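Local structure of aminotransferase, classes I and II (Silicibacter pomeroyi DSS-3, 3H14) at residues 43-48 against 232-237. The protein probably acts as a pyridoxal 5'-phosphate-dependent aminotransferase that moves an amino group between L-aspartate and 2-oxoglutarate. Numbering follows the deposited sequence.
Sequences TGAPRG and FSMTGW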
loop_
_atom_site.group_PDB
_atom_site.type_symbol
_atom_site.label_atom_id
_atom_site.label_comp_id
_atom_site.label_asym_id
_atom_site.label_seq_id
_atom_site.Cartn_x
_atom_site.Cartn_y
_atom_site.Cartn_z
ATOM N N THR A 43 1.067 -9.383 12.135
ATOM C CA THR A 43 0.067 -9.632 13.159
ATOM C C THR A 43 -1.312 -9.844 12.558
ATOM O O THR A 43 -1.581 -9.471 11.433
ATOM C CB THR A 43 0.035 -8.488 14.167
ATOM O OG1 THR A 43 -0.021 -7.242 13.467
ATOM C CG2 THR A 43 1.303 -8.541 15.051
ATOM N N GLY A 44 -2.166 -10.502 13.324
ATOM C CA GLY A 44 -3.577 -10.575 12.991
ATOM C C GLY A 44 -4.374 -9.430 13.590
ATOM O O GLY A 44 -3.829 -8.482 14.153
ATOM N N ALA A 45 -5.692 -9.536 13.476
ATOM C CA ALA A 45 -6.597 -8.535 14.034
ATOM C C ALA A 45 -6.350 -8.334 15.522
ATOM O O ALA A 45 -6.062 -9.291 16.264
ATOM C CB ALA A 45 -8.040 -8.907 13.784
ATOM N N PRO A 46 -6.464 -7.089 15.979
ATOM C CA PRO A 46 -6.220 -6.832 17.383
ATOM C C PRO A 46 -7.223 -7.569 18.296
ATOM O O PRO A 46 -8.342 -7.874 17.889
ATOM C CB PRO A 46 -6.355 -5.322 17.491
ATOM C CG PRO A 46 -7.178 -4.924 16.317
ATOM C CD PRO A 46 -6.864 -5.880 15.243
ATOM N N ARG A 47 -6.792 -7.891 19.505
ATOM C CA ARG A 47 -7.608 -8.699 20.437
ATOM C C ARG A 47 -9.024 -8.138 20.659
ATOM O O ARG A 47 -9.976 -8.897 20.672
ATOM C CB ARG A 47 -6.894 -8.857 21.785
ATOM N N GLY A 48 -9.146 -6.817 20.799
ATOM C CA GLY A 48 -10.455 -6.151 20.973
ATOM C C GLY A 48 -11.405 -6.339 19.795
ATOM O O GLY A 48 -12.607 -6.514 19.968
ATOM N N PHE A 232 -4.329 -1.033 11.098
ATOM C CA PHE A 232 -5.366 -1.720 11.904
ATOM C C PHE A 232 -5.250 -3.230 11.913
ATOM O O PHE A 232 -5.985 -3.884 12.636
ATOM C CB PHE A 232 -6.750 -1.244 11.512
ATOM C CG PHE A 232 -6.937 0.191 11.791
ATOM C CD1 PHE A 232 -7.166 0.623 13.097
ATOM C CD2 PHE A 232 -6.832 1.124 10.778
ATOM C CE1 PHE A 232 -7.302 1.962 13.393
ATOM C CE2 PHE A 232 -6.995 2.457 11.044
ATOM C CZ PHE A 232 -7.225 2.886 12.383
ATOM N N SER A 233 -4.309 -3.760 11.111
ATOM C CA SER A 233 -3.864 -5.156 11.195
ATOM C C SER A 233 -4.960 -6.168 10.908
ATOM O O SER A 233 -4.944 -7.252 11.479
ATOM C CB SER A 233 -3.230 -5.424 12.568
ATOM O OG SER A 233 -2.420 -6.608 12.543
HETATM N N MSE A 234 -5.878 -5.842 9.993
HETATM C CA MSE A 234 -6.938 -6.759 9.601
HETATM C C MSE A 234 -6.849 -7.189 8.145
HETATM O O MSE A 234 -7.851 -7.268 7.426
HETATM C CB MSE A 234 -8.306 -6.125 9.903
HETATM C CG MSE A 234 -8.493 -5.907 11.343
HETATM SE SE MSE A 234 -10.177 -5.056 11.753
HETATM C CE MSE A 234 -11.334 -6.405 10.991
ATOM N N THR A 235 -5.630 -7.490 7.687
ATOM C CA THR A 235 -5.461 -8.116 6.400
ATOM C C THR A 235 -6.268 -9.408 6.396
ATOM O O THR A 235 -6.268 -10.149 7.358
ATOM C CB THR A 235 -3.941 -8.415 6.094
ATOM O OG1 THR A 235 -3.256 -7.176 5.841
ATOM C CG2 THR A 235 -3.795 -9.371 4.901
ATOM N N GLY A 236 -6.998 -9.639 5.325
ATOM C CA GLY A 236 -7.773 -10.864 5.185
ATOM C C GLY A 236 -9.253 -10.680 5.502
ATOM O O GLY A 236 -10.064 -11.535 5.189
ATOM N N TRP A 237 -9.607 -9.572 6.136
ATOM C CA TRP A 237 -10.987 -9.329 6.604
ATOM C C TRP A 237 -11.869 -8.590 5.594
ATOM O O TRP A 237 -13.083 -8.470 5.773
ATOM C CB TRP A 237 -10.927 -8.551 7.917
ATOM C CG TRP A 237 -10.447 -9.401 9.073
ATOM C CD1 TRP A 237 -9.173 -9.564 9.490
ATOM C CD2 TRP A 237 -11.265 -10.171 9.975
ATOM N NE1 TRP A 237 -9.130 -10.387 10.591
ATOM C CE2 TRP A 237 -10.401 -10.771 10.911
ATOM C CE3 TRP A 237 -12.644 -10.407 10.074
ATOM C CZ2 TRP A 237 -10.857 -11.629 11.912
ATOM C CZ3 TRP A 237 -13.108 -11.254 11.070
ATOM C CH2 TRP A 237 -12.214 -11.839 11.997
HETATM O O HOH W 1 -3.062 -8.081 9.312
HETATM O O HOH W 2 -6.813 -11.593 12.011
#
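Ser233 OG gives its proton to Gly44 O, 2.8 Å away, approaching from well above the carbonyl plane, and lies 2.6 Å from Thr43 OG1, close enough for a second hydrogen bond. With OG anti to its own backbone N (chi1 -162°), this short side chain reaches both partners. An alanine here would probably leave Gly44 O and the Thr43 hydroxyl without this shared mate. In the tightly packed part, Ala45 CB, a small methyl, lies 3.9 Å from CG of Met234 (present as selenomethionine) and meets Trp237 NE1 obliquely, while Pro46 CD comes within 3.4 Å of Phe232 O. Met234 CE lies over one face of the Trp237 ring, toward its rim. The solvent side is bridged by water: one links Ala45 N to Trp237 NE1, another joins Thr43 O to Thr235 N. Gly236 suits the type II turn from Met234 to Trp237, where a side chain would strike the preceding carbonyl. Pro46, needing no N-H donor, occupies the N-cap position before helix 47-57 and packs on Leu281 of helix 278-302, while Met234 leans on helix 265-274. The contact ties that helix start to the loop between strands 223-227 and 240-243, just after the family's probable cofactor lysine.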